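Local atomic coordinates of endo-1,4-beta-xylanase (Uncultured bacterium, PDB entry 7AX7), a protein that removes acetyl groups from acetylated xylan using a bound cobalt ion, as one domain of a multidomain xylanase. Residues S16-V21 / L152-G157; D20-L25 / M55-A60; H66-N71 / Y103-N108. All blocks are in the same frame, centred on the assembly; numbering follows the deposited sequence.

Interaction 1 of 3, residues S16-V21 / L152-G157; sequences STTSDV and LHDFQG
Thr-17 and Thr-18 each set OG1 anti to the carbonyl carbon and beside the backbone N (chi1 near -60° in both), and Asp-154 turns CG back between its own N and carbonyl carbon (chi1 65°) to meet the second of these hydroxyls. The contact ties residues 16-21 of helix 16-28 to the loop that leaves strand 148-153, at the end of the parallel sheet of this NodB homology fold where the metal is held. Thr-18 OG1 donates to Asp-154 OD2 over 2.6 Å, coming from above the carboxylate plane, 46° out of it. The same hydroxyl accepts from the backbone N of Ser-15, so it is held on both its donor and its acceptor side, and both residues are buried. Val-21 CG2 lies 4.3 Å from Asp-154 CB, an apolar touch continued by Phe-10 of the central strand 4-11, which meets both side chains.

Gln-156 bends at chi2, which brings CD round toward Ser-16 and Thr-17; OE1 of Gln-156 there takes a weak bond from Thr-17 N at 3.4 Å. The amide also lies against Ser-16, but OE1 and Ser-16 OG are modelled so close that the details of that pair are doubtful. Val-162 of helix 159-174 also touches Thr-17. The loop is joined to the helix once more where its backbone turns at Gly-157, whose N-H points at Thr-17 OG1, with Gly-157 N 2.8 Å from that oxygen.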
loop_
_atom_site.group_PDB
_atom_site.type_symbol
_atom_site.label_atom_id
_atom_site.label_comp_id
_atom_site.label_asym_id
_atom_site.label_seq_id
_atom_site.Cartn_x
_atom_site.Cartn_y
_atom_site.Cartn_z
ATOM N N SER A 16 -6.468 -13.602 4.073
ATOM C CA SER A 16 -7.660 -14.070 3.379
ATOM C C SER A 16 -8.578 -12.901 3.046
ATOM O O SER A 16 -9.282 -12.932 2.035
ATOM C CB SER A 16 -8.389 -15.125 4.219
ATOM O OG SER A 16 -9.066 -14.523 5.305
ATOM N N THR A 17 -8.556 -11.847 3.866
ATOM C CA THR A 17 -9.337 -10.661 3.548
ATOM C C THR A 17 -8.884 -10.050 2.230
ATOM O O THR A 17 -9.707 -9.535 1.458
ATOM C CB THR A 17 -9.235 -9.644 4.684
ATOM O OG1 THR A 17 -9.739 -10.230 5.895
ATOM C CG2 THR A 17 -10.025 -8.384 4.352
ATOM N N THR A 18 -7.576 -10.101 1.955
ATOM C CA THR A 18 -7.055 -9.624 0.675
ATOM C C THR A 18 -7.879 -10.145 -0.499
ATOM O O THR A 18 -8.157 -9.403 -1.447
ATOM C CB THR A 18 -5.594 -10.046 0.500
ATOM O OG1 THR A 18 -4.798 -9.526 1.573
ATOM C CG2 THR A 18 -5.055 -9.531 -0.844
ATOM N N SER A 19 -8.250 -11.430 -0.469
ATOM C CA SER A 19 -8.986 -12.009 -1.590
ATOM C C SER A 19 -10.308 -11.292 -1.814
ATOM O O SER A 19 -10.758 -11.148 -2.957
ATOM C CB SER A 19 -9.220 -13.501 -1.354
ATOM O OG SER A 19 -7.985 -14.184 -1.305
ATOM N N ASP A 20 -10.953 -10.844 -0.734
ATOM C CA ASP A 20 -12.196 -10.092 -0.875
ATOM C C ASP A 20 -11.933 -8.708 -1.453
ATOM O O ASP A 20 -12.744 -8.188 -2.231
ATOM C CB ASP A 20 -12.903 -9.983 0.477
ATOM C CG ASP A 20 -13.289 -11.341 1.049
ATOM O OD1 ASP A 20 -13.822 -12.189 0.300
ATOM O OD2 ASP A 20 -13.054 -11.560 2.251
ATOM N N VAL A 21 -10.815 -8.086 -1.062
ATOM C CA VAL A 21 -10.441 -6.815 -1.668
ATOM C C VAL A 21 -10.232 -7.006 -3.165
ATOM O O VAL A 21 -10.733 -6.221 -3.985
ATOM C CB VAL A 21 -9.189 -6.237 -0.971
ATOM C CG1 VAL A 21 -8.662 -5.003 -1.710
ATOM C CG2 VAL A 21 -9.495 -5.892 0.495
ATOM N N LEU A 152 -5.144 2.251 3.190
ATOM C CA LEU A 152 -6.122 1.339 3.775
ATOM C C LEU A 152 -5.379 0.109 4.307
ATOM O O LEU A 152 -4.168 -0.019 4.131
ATOM C CB LEU A 152 -7.188 0.963 2.740
ATOM C CG LEU A 152 -7.959 2.115 2.066
ATOM C CD1 LEU A 152 -7.199 2.659 0.858
ATOM C CD2 LEU A 152 -9.343 1.675 1.637
ATOM N N HIS A 153 -6.102 -0.798 4.981
ATOM C CA HIS A 153 -5.510 -2.019 5.527
ATOM C C HIS A 153 -6.260 -3.252 5.048
ATOM O O HIS A 153 -7.497 -3.270 5.035
ATOM C CB HIS A 153 -5.518 -2.043 7.067
ATOM C CG HIS A 153 -4.758 -0.924 7.700
ATOM N ND1 HIS A 153 -5.207 0.379 7.696
ATOM C CD2 HIS A 153 -3.578 -0.915 8.368
ATOM C CE1 HIS A 153 -4.341 1.141 8.342
ATOM N NE2 HIS A 153 -3.342 0.381 8.755
ATOM N N ASP A 154 -5.512 -4.306 4.704
ATOM C CA ASP A 154 -6.110 -5.604 4.420
ATOM C C ASP A 154 -5.516 -6.689 5.314
ATOM O O ASP A 154 -5.247 -7.810 4.869
ATOM C CB ASP A 154 -5.990 -5.961 2.935
ATOM C CG ASP A 154 -4.543 -6.147 2.472
ATOM O OD1 ASP A 154 -3.630 -5.507 3.028
ATOM O OD2 ASP A 154 -4.333 -6.942 1.535
ATOM N N PHE A 155 -5.312 -6.376 6.596
ATOM C CA PHE A 155 -5.015 -7.436 7.551
ATOM C C PHE A 155 -6.232 -8.353 7.698
ATOM O O PHE A 155 -7.364 -7.985 7.360
ATOM C CB PHE A 155 -4.597 -6.857 8.911
ATOM C CG PHE A 155 -5.624 -5.955 9.547
ATOM C CD1 PHE A 155 -6.746 -6.482 10.165
ATOM C CD2 PHE A 155 -5.450 -4.585 9.547
ATOM C CE1 PHE A 155 -7.694 -5.649 10.762
ATOM C CE2 PHE A 155 -6.389 -3.745 10.136
ATOM C CZ PHE A 155 -7.509 -4.284 10.751
ATOM N N GLN A 156 -5.986 -9.569 8.182
ATOM C CA GLN A 156 -7.059 -10.545 8.319
ATOM C C GLN A 156 -8.199 -9.986 9.162
ATOM O O GLN A 156 -7.976 -9.457 10.249
ATOM C CB GLN A 156 -6.533 -11.840 8.951
ATOM C CG GLN A 156 -7.622 -12.881 9.181
ATOM C CD GLN A 156 -8.374 -13.230 7.897
ATOM O OE1 GLN A 156 -7.782 -13.281 6.821
ATOM N NE2 GLN A 156 -9.684 -13.451 8.004
ATOM N N GLY A 157 -9.424 -10.110 8.657
ATOM C CA GLY A 157 -10.591 -9.726 9.424
ATOM C C GLY A 157 -11.081 -8.306 9.223
ATOM O O GLY A 157 -12.108 -7.938 9.810
#

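Interaction 2 of 3, residues D20-L25 / M55-A60; sequences DVLDIL and MGCELA
The backbones of Leu-22 and Met-55 stay well apart, Leu-22 CA lying 8.5 Å from Met-55 CA, with Met-55 following directly on helix 46-54 and Gly-56, at positive phi (68°), closing a Schellman motif before the chain runs on into strand 58-61. Side chains bridge that distance. Met-55 reaches toward helix 16-28 and bends at chi3 (50°), and its methyl CE ends among three groups of that helix: 3.5 Å from Leu-22 O, 3.9 Å from Leu-22 CD2 and 4.0 Å from Leu-25 CB. Met-55 SD lies beside Leu-22 as well, 4.1 Å from Leu-22 CB. Cys-57 sets SG against the methyls of both leucines, 4.2 Å from Leu-25 CD1 and 4.3 Å from Leu-22 CD2. Phe-34 of the neighbouring strand 33-36 meets both Leu-25 and Cys-57, and Arg-51 and Gln-52 of helix 46-54 lie against Leu-22. Helix 16-28 is thus packed against the turn that joins helix 46-54 to the next strand of the parallel sheet. Branched aliphatic groups face two sulfur-bearing side chains here, so the attraction across the contact is one of dispersion and burial of apolar surface, without a directional bond to fix its geometry.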
loop_
_atom_site.group_PDB
_atom_site.type_symbol
_atom_site.label_atom_id
_atom_site.label_comp_id
_atom_site.label_asym_id
_atom_site.label_seq_id
_atom_site.Cartn_x
_atom_site.Cartn_y
_atom_site.Cartn_z
ATOM N N ASP A 20 -10.953 -10.844 -0.734
ATOM C CA ASP A 20 -12.196 -10.092 -0.875
ATOM C C ASP A 20 -11.933 -8.708 -1.453
ATOM O O ASP A 20 -12.744 -8.188 -2.231
ATOM C CB ASP A 20 -12.903 -9.983 0.477
ATOM C CG ASP A 20 -13.289 -11.341 1.049
ATOM O OD1 ASP A 20 -13.822 -12.189 0.300
ATOM O OD2 ASP A 20 -13.054 -11.560 2.251
ATOM N N VAL A 21 -10.815 -8.086 -1.062
ATOM C CA VAL A 21 -10.441 -6.815 -1.668
ATOM C C VAL A 21 -10.232 -7.006 -3.165
ATOM O O VAL A 21 -10.733 -6.221 -3.985
ATOM C CB VAL A 21 -9.189 -6.237 -0.971
ATOM C CG1 VAL A 21 -8.662 -5.003 -1.710
ATOM C CG2 VAL A 21 -9.495 -5.892 0.495
ATOM N N LEU A 22 -9.533 -8.082 -3.547
ATOM C CA LEU A 22 -9.249 -8.333 -4.957
ATOM C C LEU A 22 -10.527 -8.557 -5.758
ATOM O O LEU A 22 -10.653 -8.067 -6.889
ATOM C CB LEU A 22 -8.324 -9.542 -5.090
ATOM C CG LEU A 22 -6.899 -9.381 -4.551
ATOM C CD1 LEU A 22 -6.201 -10.717 -4.642
ATOM C CD2 LEU A 22 -6.127 -8.287 -5.321
ATOM N N ASP A 23 -11.463 -9.334 -5.206
ATOM C CA ASP A 23 -12.744 -9.539 -5.873
ATOM C C ASP A 23 -13.365 -8.211 -6.265
ATOM O O ASP A 23 -13.871 -8.055 -7.381
ATOM C CB ASP A 23 -13.700 -10.315 -4.964
ATOM C CG ASP A 23 -13.304 -11.772 -4.790
ATOM O OD1 ASP A 23 -12.446 -12.269 -5.555
ATOM O OD2 ASP A 23 -13.857 -12.416 -3.874
ATOM N N ILE A 24 -13.311 -7.231 -5.357
ATOM C CA ILE A 24 -13.918 -5.929 -5.613
ATOM C C ILE A 24 -13.096 -5.144 -6.636
ATOM O O ILE A 24 -13.641 -4.559 -7.581
ATOM C CB ILE A 24 -14.073 -5.158 -4.289
ATOM C CG1 ILE A 24 -15.126 -5.837 -3.403
ATOM C CG2 ILE A 24 -14.386 -3.681 -4.543
ATOM C CD1 ILE A 24 -15.015 -5.450 -1.917
ATOM N N LEU A 25 -11.775 -5.107 -6.458
ATOM C CA LEU A 25 -10.926 -4.438 -7.436
ATOM C C LEU A 25 -11.135 -5.019 -8.827
ATOM O O LEU A 25 -11.229 -4.276 -9.810
ATOM C CB LEU A 25 -9.456 -4.540 -7.023
ATOM C CG LEU A 25 -9.032 -3.889 -5.695
ATOM C CD1 LEU A 25 -7.554 -4.139 -5.452
ATOM C CD2 LEU A 25 -9.334 -2.380 -5.680
ATOM N N MET A 55 -3.515 -9.537 -11.755
ATOM C CA MET A 55 -4.368 -8.366 -11.897
ATOM C C MET A 55 -3.581 -7.069 -12.051
ATOM O O MET A 55 -4.187 -5.992 -12.070
ATOM C CB MET A 55 -5.301 -8.257 -10.688
ATOM C CG MET A 55 -6.371 -9.325 -10.647
ATOM S SD MET A 55 -7.249 -9.378 -9.079
ATOM C CE MET A 55 -7.702 -7.644 -8.812
ATOM N N GLY A 56 -2.258 -7.137 -12.139
ATOM C CA GLY A 56 -1.487 -5.917 -12.266
ATOM C C GLY A 56 -1.489 -5.040 -11.037
ATOM O O GLY A 56 -1.245 -3.836 -11.149
ATOM N N CYS A 57 -1.787 -5.596 -9.865
ATOM C CA CYS A 57 -1.634 -4.847 -8.629
ATOM C C CYS A 57 -0.171 -4.869 -8.232
ATOM O O CYS A 57 0.508 -5.883 -8.393
ATOM C CB CYS A 57 -2.497 -5.431 -7.510
ATOM S SG CYS A 57 -4.291 -5.287 -7.795
ATOM N N GLU A 58 0.314 -3.739 -7.732
ATOM C CA GLU A 58 1.720 -3.607 -7.385
ATOM C C GLU A 58 1.977 -4.147 -5.987
ATOM O O GLU A 58 1.203 -3.897 -5.060
ATOM C CB GLU A 58 2.157 -2.145 -7.454
ATOM C CG GLU A 58 3.614 -1.944 -7.044
ATOM C CD GLU A 58 4.151 -0.576 -7.421
ATOM O OE1 GLU A 58 3.338 0.347 -7.644
ATOM O OE2 GLU A 58 5.395 -0.427 -7.504
ATOM N N LEU A 59 3.078 -4.874 -5.835
ATOM C CA LEU A 59 3.501 -5.366 -4.531
ATOM C C LEU A 59 4.677 -4.526 -4.020
ATOM O O LEU A 59 5.649 -4.287 -4.750
ATOM C CB LEU A 59 3.866 -6.851 -4.605
ATOM C CG LEU A 59 2.806 -7.809 -5.175
ATOM C CD1 LEU A 59 3.280 -9.261 -5.098
ATOM C CD2 LEU A 59 1.461 -7.653 -4.464
ATOM N N ALA A 60 4.582 -4.083 -2.766
ATOM C CA ALA A 60 5.564 -3.205 -2.133
ATOM C C ALA A 60 5.885 -3.735 -0.730
ATOM O O ALA A 60 5.293 -4.706 -0.256
ATOM C CB ALA A 60 5.048 -1.753 -2.078
#

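Interaction 3 of 3, residues H66-N71 / Y103-N108; sequences HQDMTN and YIAVNN. With CO (cobalt (II) ion), chain B; ACT (acetate ion), chain C.
Asp-68 OD1, which rests 3.4 Å from Ala-105 CB across the contact, is gripped by two donors of Thr-70. The backbone N of Thr-70 reaches OD1 at 3.0 Å, nearly along its C-O axis, and closes an Asx turn; Thr-70 OG1 donates to OD1 at 2.7 Å, from the same face but 38° above the carboxylate plane. With OG1 so engaged, Thr-70 CG2 lies against the opposing backbone, 3.6 Å from Ala-105 C. An alanine in place of Asp-68 would probably leave the hydroxyl and N-H of Thr-70 without their shared acceptor, free the hydroxyl to turn and uncover the methyl of Ala-105.

Waters join the backbones further: one links Met-69 N to Ala-105 O, another Met-69 O to Asn-107 ND2. Asn-107 OD1 is used elsewhere, capping helix 108-113 at Met-110 N. At the other end of the contact His-66 turns the edge of its ring toward the face of Tyr-103 in an offset edge-to-face pair, centroids 4.8 Å apart and planes at 63°. His-66 ND1 makes a weak bond to Tyr-103 OH at 3.3 Å, leaving NE2 for the cobalt, 2.2 Å away. Asp-12 and His-62 complete the protein ligands. An acetate, probably from the crystallisation liquor, binds the metal through both oxygens, and its OXT takes a 2.7 Å hydrogen bond from Tyr-103 N. One acetate oxygen held between metal and backbone N-H is consistent with the way deacetylases of this family are thought to stabilise an oxyanion.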
loop_
_atom_site.group_PDB
_atom_site.type_symbol
_atom_site.label_atom_id
_atom_site.label_comp_id
_atom_site.label_asym_id
_atom_site.label_seq_id
_atom_site.Cartn_x
_atom_site.Cartn_y
_atom_site.Cartn_z
ATOM N N HIS A 66 6.980 -6.368 10.798
ATOM C CA HIS A 66 6.012 -5.326 11.136
ATOM C C HIS A 66 6.165 -4.866 12.589
ATOM O O HIS A 66 5.199 -4.787 13.349
ATOM C CB HIS A 66 4.579 -5.799 10.859
ATOM C CG HIS A 66 3.590 -4.678 10.762
ATOM N ND1 HIS A 66 2.871 -4.221 11.846
ATOM C CD2 HIS A 66 3.228 -3.901 9.715
ATOM C CE1 HIS A 66 2.095 -3.222 11.466
ATOM N NE2 HIS A 66 2.295 -3.007 10.179
ATOM N N GLN A 67 7.393 -4.568 12.982
ATOM C CA GLN A 67 7.634 -3.946 14.275
ATOM C C GLN A 67 7.946 -2.467 14.075
ATOM O O GLN A 67 8.170 -2.004 12.955
ATOM C CB GLN A 67 8.773 -4.646 15.021
ATOM C CG GLN A 67 8.465 -6.101 15.365
ATOM C CD GLN A 67 9.651 -6.813 16.005
ATOM O OE1 GLN A 67 9.667 -7.039 17.215
ATOM N NE2 GLN A 67 10.652 -7.157 15.194
ATOM N N ASP A 68 7.932 -1.722 15.182
ATOM C CA ASP A 68 8.332 -0.320 15.168
ATOM C C ASP A 68 9.825 -0.248 14.880
ATOM O O ASP A 68 10.652 -0.581 15.736
ATOM C CB ASP A 68 7.993 0.345 16.499
ATOM C CG ASP A 68 8.285 1.838 16.502
ATOM O OD1 ASP A 68 9.131 2.291 15.712
ATOM O OD2 ASP A 68 7.667 2.563 17.299
ATOM N N MET A 69 10.177 0.169 13.671
ATOM C CA MET A 69 11.568 0.101 13.243
ATOM C C MET A 69 12.403 1.276 13.746
ATOM O O MET A 69 13.617 1.300 13.507
ATOM C CB MET A 69 11.626 -0.015 11.711
ATOM C CG MET A 69 10.842 -1.237 11.181
ATOM S SD MET A 69 10.742 -1.430 9.382
ATOM C CE MET A 69 12.448 -1.745 8.929
ATOM N N THR A 70 11.799 2.236 14.452
ATOM C CA THR A 70 12.614 3.224 15.150
ATOM C C THR A 70 13.336 2.618 16.348
ATOM O O THR A 70 14.249 3.248 16.891
ATOM C CB THR A 70 11.772 4.437 15.595
ATOM O OG1 THR A 70 10.880 4.072 16.660
ATOM C CG2 THR A 70 10.971 4.994 14.429
ATOM N N ASN A 71 12.988 1.396 16.748
ATOM C CA ASN A 71 13.667 0.733 17.853
ATOM C C ASN A 71 14.618 -0.364 17.380
ATOM O O ASN A 71 14.978 -1.249 18.164
ATOM C CB ASN A 71 12.629 0.189 18.835
ATOM C CG ASN A 71 11.633 1.260 19.267
ATOM O OD1 ASN A 71 10.418 1.062 19.234
ATOM N ND2 ASN A 71 12.150 2.406 19.646
ATOM N N TYR A 103 3.439 1.475 11.256
ATOM C CA TYR A 103 2.933 2.507 12.158
ATOM C C TYR A 103 3.303 3.913 11.707
ATOM O O TYR A 103 3.120 4.868 12.465
ATOM C CB TYR A 103 3.419 2.269 13.597
ATOM C CG TYR A 103 3.214 0.826 13.998
ATOM C CD1 TYR A 103 1.943 0.341 14.289
ATOM C CD2 TYR A 103 4.280 -0.067 14.025
ATOM C CE1 TYR A 103 1.744 -0.987 14.622
ATOM C CE2 TYR A 103 4.092 -1.400 14.369
ATOM C CZ TYR A 103 2.820 -1.852 14.659
ATOM O OH TYR A 103 2.624 -3.171 14.996
ATOM N N ILE A 104 3.807 4.063 10.483
ATOM C CA ILE A 104 4.369 5.326 10.028
ATOM C C ILE A 104 5.315 5.836 11.111
ATOM O O ILE A 104 5.330 7.029 11.432
ATOM C CB ILE A 104 3.267 6.354 9.712
ATOM C CG1 ILE A 104 2.121 5.702 8.933
ATOM C CG2 ILE A 104 3.846 7.524 8.921
ATOM C CD1 ILE A 104 2.498 5.263 7.521
ATOM N N ALA A 105 6.082 4.930 11.708
ATOM C CA ALA A 105 7.125 5.292 12.661
ATOM C C ALA A 105 8.456 5.291 11.917
ATOM O O ALA A 105 8.925 4.237 11.471
ATOM C CB ALA A 105 7.149 4.326 13.846
ATOM N N VAL A 106 9.062 6.473 11.785
ATOM C CA VAL A 106 10.298 6.642 11.028
ATOM C C VAL A 106 11.243 7.543 11.812
ATOM O O VAL A 106 10.810 8.527 12.423
ATOM C CB VAL A 106 10.030 7.242 9.632
ATOM C CG1 VAL A 106 8.886 6.510 8.950
ATOM C CG2 VAL A 106 9.711 8.706 9.763
ATOM N N ASN A 107 12.539 7.212 11.777
ATOM C CA ASN A 107 13.596 8.011 12.399
ATOM C C ASN A 107 14.786 8.099 11.438
ATOM O O ASN A 107 14.762 7.548 10.332
ATOM C CB ASN A 107 14.009 7.425 13.764
ATOM C CG ASN A 107 14.657 6.054 13.648
ATOM O OD1 ASN A 107 14.751 5.492 12.555
ATOM N ND2 ASN A 107 15.111 5.508 14.774
ATOM N N ASN A 108 15.848 8.791 11.872
ATOM C CA ASN A 108 17.019 8.969 11.012
ATOM C C ASN A 108 17.621 7.628 10.604
ATOM O O ASN A 108 18.030 7.446 9.453
ATOM C CB ASN A 108 18.094 9.812 11.714
ATOM C CG ASN A 108 17.671 11.247 11.951
ATOM O OD1 ASN A 108 18.199 11.905 12.847
ATOM N ND2 ASN A 108 16.720 11.739 11.163
HETATM CO CO CO B . 0.928 -1.814 9.015
HETATM C C ACT C . 0.629 0.715 9.099
HETATM O O ACT C . -0.057 0.072 8.257
HETATM O OXT ACT C . 1.422 0.270 9.970
HETATM C CH3 ACT C . 0.476 2.270 9.024
HETATM O O HOH W 1 4.568 -4.581 16.526
HETATM O O HOH W 2 8.447 1.581 11.649
HETATM O O HOH W 3 16.081 2.644 14.242
#

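Interactions 1 and 2 use successive turns of helix 16-28; their segments overlap at Asp-20 and Val-21, and their centres are 10 Å apart. Together they fix the helix at one end to the loop after strand 148-153 and further along to the turn before strand 58-61. Interaction 3 lies at the metal, its centre 23 Å from that of interaction 1 and 26 Å from that of interaction 2, across the chain's centre from the latter. Interaction 1 is the nearer to it, about 6 Å between nearest atoms, and the side chain of Phe-155 comes within about 7 Å of the cobalt. The strand entered in interaction 2 leads on to His-62, which shares the cobalt with His-66 of interaction 3.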